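Local coordinates for nonsense-mediated mRNA decay factor SMG5 (Homo sapiens, PDB 2HWY), which takes part in nonsense-mediated mRNA decay, promotes UPF1 dephosphorylation and, with SMG7, probably provides a link to exonucleolytic degradation, but has no RNase activity by itself, at residues R20-A23 with R27-V30; H14-I19 with I54-A59. One frame throughout, in Å; residues are numbered along the deposited sequence.

Interaction 1: residues R20-A23 with R27-V30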
loop_
_atom_site.group_PDB
_atom_site.type_symbol
_atom_site.label_atom_id
_atom_site.label_comp_id
_atom_site.label_asym_id
_atom_site.label_seq_id
_atom_site.Cartn_x
_atom_site.Cartn_y
_atom_site.Cartn_z
ATOM N N ARG A 20 7.270 -5.694 3.083
ATOM C CA ARG A 20 7.596 -7.083 3.414
ATOM C C ARG A 20 7.456 -7.338 4.903
ATOM O O ARG A 20 6.778 -8.256 5.317
ATOM C CB ARG A 20 9.001 -7.448 2.963
ATOM C CG ARG A 20 9.365 -8.932 3.199
ATOM C CD ARG A 20 10.822 -9.263 2.814
ATOM N NE ARG A 20 11.171 -8.637 1.540
ATOM C CZ ARG A 20 11.003 -9.183 0.337
ATOM N NH1 ARG A 20 10.499 -10.406 0.205
ATOM N NH2 ARG A 20 11.355 -8.499 -0.751
ATOM N N GLN A 21 8.096 -6.498 5.698
ATOM C CA GLN A 21 8.028 -6.604 7.156
ATOM C C GLN A 21 6.592 -6.616 7.659
ATOM O O GLN A 21 6.217 -7.475 8.445
ATOM C CB GLN A 21 8.771 -5.433 7.799
ATOM C CG GLN A 21 9.300 -5.707 9.190
ATOM C CD GLN A 21 10.394 -6.747 9.202
ATOM O OE1 GLN A 21 11.021 -7.029 8.172
ATOM N NE2 GLN A 21 10.626 -7.338 10.364
ATOM N N LEU A 22 5.792 -5.667 7.193
ATOM C CA LEU A 22 4.430 -5.470 7.715
ATOM C C LEU A 22 3.502 -6.587 7.286
ATOM O O LEU A 22 2.713 -7.079 8.079
ATOM C CB LEU A 22 3.876 -4.131 7.234
ATOM C CG LEU A 22 4.719 -2.951 7.714
ATOM C CD1 LEU A 22 4.584 -1.756 6.785
ATOM C CD2 LEU A 22 4.372 -2.596 9.151
ATOM N N ALA A 23 3.633 -6.983 6.022
ATOM C CA ALA A 23 2.835 -8.044 5.415
ATOM C C ALA A 23 3.166 -9.415 5.982
ATOM O O ALA A 23 2.372 -10.350 5.910
ATOM C CB ALA A 23 3.070 -8.044 3.918
ATOM N N ARG A 27 0.382 -8.979 11.785
ATOM C CA ARG A 27 -0.380 -8.036 12.616
ATOM C C ARG A 27 -1.273 -7.164 11.733
ATOM O O ARG A 27 -2.109 -6.420 12.234
ATOM C CB ARG A 27 0.558 -7.128 13.437
ATOM C CG ARG A 27 1.807 -7.811 14.007
ATOM C CD ARG A 27 1.660 -8.276 15.441
ATOM N NE ARG A 27 2.089 -7.262 16.402
ATOM C CZ ARG A 27 3.352 -6.869 16.591
ATOM N NH1 ARG A 27 4.359 -7.381 15.875
ATOM N NH2 ARG A 27 3.613 -5.929 17.499
ATOM N N PHE A 28 -1.075 -7.246 10.418
ATOM C CA PHE A 28 -1.899 -6.522 9.461
ATOM C C PHE A 28 -2.322 -7.411 8.292
ATOM O O PHE A 28 -1.682 -8.423 7.987
ATOM C CB PHE A 28 -1.135 -5.314 8.936
ATOM C CG PHE A 28 -0.681 -4.387 10.010
ATOM C CD1 PHE A 28 0.658 -4.356 10.409
ATOM C CD2 PHE A 28 -1.586 -3.548 10.655
ATOM C CE1 PHE A 28 1.089 -3.482 11.429
ATOM C CE2 PHE A 28 -1.156 -2.677 11.686
ATOM C CZ PHE A 28 0.184 -2.645 12.061
ATOM N N ILE A 29 -3.425 -7.016 7.666
ATOM C CA ILE A 29 -3.831 -7.507 6.354
ATOM C C ILE A 29 -3.444 -6.433 5.356
ATOM O O ILE A 29 -3.861 -5.286 5.502
ATOM C CB ILE A 29 -5.370 -7.709 6.275
ATOM C CG1 ILE A 29 -5.785 -9.021 6.938
ATOM C CG2 ILE A 29 -5.848 -7.687 4.831
ATOM C CD1 ILE A 29 -7.289 -9.179 7.065
ATOM N N VAL A 30 -2.666 -6.799 4.340
ATOM C CA VAL A 30 -2.266 -5.842 3.312
ATOM C C VAL A 30 -3.189 -5.940 2.092
ATOM O O VAL A 30 -3.085 -6.871 1.289
ATOM C CB VAL A 30 -0.802 -6.025 2.893
ATOM C CG1 VAL A 30 -0.512 -5.196 1.658
ATOM C CG2 VAL A 30 0.141 -5.614 4.007
#
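Leu-22 and Ala-23 of helix 16-25 lie against Phe-28 and Val-30, where the chain turns into strand 29-32. This packing closes the beta-alpha-beta crossover of the PIN domain, in which helices 9-14 and 16-25 connect strand 4-7 to its parallel neighbour 29-32. The touching groups are apolar. CD2 of Leu-22 approaches the Phe-28 ring at a slant, 4.1 Å from CE1, while Ala-23 CB rests 3.8 Å from Val-30 CG2. Phe-28 and Val-30 both point toward the helix, whereas the intervening Ile-29 points away from it. Leu-22 and Phe-28 share a further neighbour, Leu-5 of strand 4-7, and Trp-160 at the modelled C-terminal end meets both as well. The short connection is held by Ser-25, whose OG hydrogen-bonds to Leu-22 O and to Arg-27 N. Arg-27 adds cover at the rim of the aromatic ring, its CB sitting over one face. The backbones come nearest at Ala-23 and Val-30, with their CA atoms 5.9 Å apart. There the Val-30 branch anti to its carbonyl carbon does the touching: CG2 also lies 3.9 Å from Ala-23 CA.

Interaction 2: residues H14-I19 with I54-A59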
loop_
_atom_site.group_PDB
_atom_site.type_symbol
_atom_site.label_atom_id
_atom_site.label_comp_id
_atom_site.label_asym_id
_atom_site.label_seq_id
_atom_site.Cartn_x
_atom_site.Cartn_y
_atom_site.Cartn_z
ATOM N N HIS A 14 9.273 1.804 -3.894
ATOM C CA HIS A 14 10.421 2.403 -3.243
ATOM C C HIS A 14 10.709 1.895 -1.833
ATOM O O HIS A 14 11.771 2.185 -1.294
ATOM C CB HIS A 14 10.201 3.894 -3.148
ATOM C CG HIS A 14 10.150 4.573 -4.477
ATOM N ND1 HIS A 14 9.171 5.484 -4.811
ATOM C CD2 HIS A 14 10.957 4.468 -5.560
ATOM C CE1 HIS A 14 9.387 5.923 -6.039
ATOM N NE2 HIS A 14 10.460 5.316 -6.518
ATOM N N HIS A 15 9.782 1.163 -1.230
ATOM C CA HIS A 15 9.904 0.764 0.168
ATOM C C HIS A 15 9.316 -0.627 0.359
ATOM O O HIS A 15 8.615 -0.901 1.331
ATOM C CB HIS A 15 9.200 1.768 1.079
ATOM C CG HIS A 15 9.687 3.175 0.913
ATOM N ND1 HIS A 15 9.042 4.101 0.115
ATOM C CD2 HIS A 15 10.758 3.816 1.434
ATOM C CE1 HIS A 15 9.692 5.250 0.160
ATOM N NE2 HIS A 15 10.741 5.101 0.947
ATOM N N LEU A 16 9.646 -1.508 -0.578
ATOM C CA LEU A 16 9.187 -2.870 -0.562
ATOM C C LEU A 16 9.584 -3.605 0.707
ATOM O O LEU A 16 8.817 -4.422 1.210
ATOM C CB LEU A 16 9.765 -3.577 -1.759
ATOM C CG LEU A 16 9.378 -5.024 -1.930
ATOM C CD1 LEU A 16 7.855 -5.170 -2.039
ATOM C CD2 LEU A 16 10.078 -5.529 -3.167
ATOM N N PRO A 17 10.800 -3.351 1.220
ATOM C CA PRO A 17 11.190 -4.053 2.463
ATOM C C PRO A 17 10.411 -3.647 3.724
ATOM O O PRO A 17 10.318 -4.428 4.654
ATOM C CB PRO A 17 12.673 -3.710 2.599
ATOM C CG PRO A 17 13.089 -3.286 1.183
ATOM C CD PRO A 17 11.913 -2.525 0.712
ATOM N N VAL A 18 9.844 -2.451 3.747
ATOM C CA VAL A 18 8.920 -2.063 4.806
ATOM C C VAL A 18 7.623 -2.877 4.683
ATOM O O VAL A 18 7.118 -3.438 5.671
ATOM C CB VAL A 18 8.598 -0.557 4.719
ATOM C CG1 VAL A 18 7.415 -0.202 5.605
ATOM C CG2 VAL A 18 9.828 0.270 5.104
ATOM N N ILE A 19 7.093 -2.934 3.460
ATOM C CA ILE A 19 5.884 -3.687 3.203
ATOM C C ILE A 19 6.126 -5.167 3.492
ATOM O O ILE A 19 5.300 -5.815 4.132
ATOM C CB ILE A 19 5.299 -3.399 1.773
ATOM C CG1 ILE A 19 4.727 -1.982 1.725
ATOM C CG2 ILE A 19 4.160 -4.354 1.418
ATOM C CD1 ILE A 19 5.617 -0.977 1.112
ATOM N N ILE A 54 5.666 -6.293 -7.827
ATOM C CA ILE A 54 4.816 -7.404 -8.253
ATOM C C ILE A 54 5.421 -8.747 -7.888
ATOM O O ILE A 54 4.753 -9.567 -7.246
ATOM C CB ILE A 54 4.515 -7.380 -9.772
ATOM C CG1 ILE A 54 3.310 -6.489 -10.057
ATOM C CG2 ILE A 54 4.188 -8.775 -10.292
ATOM C CD1 ILE A 54 3.283 -5.981 -11.466
ATOM N N ARG A 55 6.671 -8.968 -8.316
ATOM C CA ARG A 55 7.317 -10.257 -8.099
ATOM C C ARG A 55 7.288 -10.647 -6.625
ATOM O O ARG A 55 6.941 -11.770 -6.267
ATOM C CB ARG A 55 8.760 -10.225 -8.606
ATOM C CG ARG A 55 8.885 -10.103 -10.116
ATOM N N TYR A 56 7.575 -9.697 -5.732
ATOM C CA TYR A 56 7.492 -9.942 -4.297
ATOM C C TYR A 56 6.121 -10.428 -3.903
ATOM O O TYR A 56 5.983 -11.439 -3.206
ATOM C CB TYR A 56 7.770 -8.660 -3.513
ATOM C CG TYR A 56 7.132 -8.660 -2.150
ATOM C CD1 TYR A 56 7.708 -9.359 -1.095
ATOM C CD2 TYR A 56 5.930 -7.991 -1.919
ATOM C CE1 TYR A 56 7.118 -9.376 0.164
ATOM C CE2 TYR A 56 5.328 -7.998 -0.652
ATOM C CZ TYR A 56 5.936 -8.688 0.376
ATOM O OH TYR A 56 5.358 -8.693 1.621
ATOM N N LEU A 57 5.113 -9.668 -4.332
ATOM C CA LEU A 57 3.711 -9.960 -4.032
ATOM C C LEU A 57 3.306 -11.359 -4.445
ATOM O O LEU A 57 2.572 -12.030 -3.719
ATOM C CB LEU A 57 2.796 -8.932 -4.710
ATOM C CG LEU A 57 2.787 -7.531 -4.078
ATOM C CD1 LEU A 57 2.032 -6.550 -4.946
ATOM C CD2 LEU A 57 2.193 -7.553 -2.700
ATOM N N GLU A 58 3.801 -11.805 -5.593
ATOM C CA GLU A 58 3.557 -13.177 -6.038
ATOM C C GLU A 58 4.330 -14.217 -5.219
ATOM O O GLU A 58 3.844 -15.311 -4.964
ATOM C CB GLU A 58 3.874 -13.305 -7.521
ATOM C CG GLU A 58 2.850 -12.592 -8.409
ATOM C CD GLU A 58 3.402 -12.224 -9.779
ATOM O OE1 GLU A 58 2.601 -12.012 -10.700
ATOM O OE2 GLU A 58 4.635 -12.150 -9.949
ATOM N N ALA A 59 5.535 -13.869 -4.806
ATOM C CA ALA A 59 6.305 -14.745 -3.926
ATOM C C ALA A 59 5.563 -14.951 -2.590
ATOM O O ALA A 59 5.412 -16.094 -2.124
ATOM C CB ALA A 59 7.704 -14.188 -3.696
#
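Leu-16, in the first turn of helix 16-25, reaches across to Tyr-56 in the middle of helix 48-63. Its CG stands anti to the backbone N (chi1 -179°), which carries the two methyl groups toward the neighbouring helix although the side chain does not set out in that direction. CD1 of Leu-16 comes obliquely to the near end of the ring, 3.4 Å from Tyr-56 CD2 and 3.6 Å from Tyr-56 CG. The second methyl of Leu-16, CD2, meets the aliphatic part, 3.9 Å from Tyr-56 CB, so the branched end of the leucine spans the root of the aromatic side chain. Val-18 belongs to another side of the same helix, where it packs on Leu-154 and Tyr-157 of helix 153-159. At Ile-19 the helix has turned back toward Tyr-56. Ile-19 CG2 makes a looser contact, 4.4 Å from Tyr-56 CE2, while the tip of the isoleucine side chain leads away. The tyrosine thus points from helix 48-63 toward helix 16-25 and runs roughly along it, its root at Leu-16 and its hydroxyl beyond the Ile-19 side chain. The polar end has its partner within its own helix: OH is hydrogen-bonded to Glu-60 OE2, one turn further on. Between the two segments the side-chain contact is apolar, with a single large aromatic residue serving two residues three positions apart. This is helix-to-helix packing beside the parallel sheet, part of the alpha/beta/alpha architecture of the PIN domain.

Both interactions depend on helix 16-25 and are largely buried, but they use different sides and levels of it. Interaction 1 is local, tying the end of the helix to the strand that follows only a few residues later. Interaction 2 bridges residues 35 or more positions apart and joins two helices, so the first contact is nested within the chain loop closed by the second. Both are apolar: the strand contact consists of two separate pairings, while in the helix contact a single tyrosine meets both partners and ends in a polar hydroxyl. They meet at that tip, where Ala-23 CB packs against Tyr-56 OH. Arg-20, exposed to solvent, lies beside the same ring and also touches Glu-60.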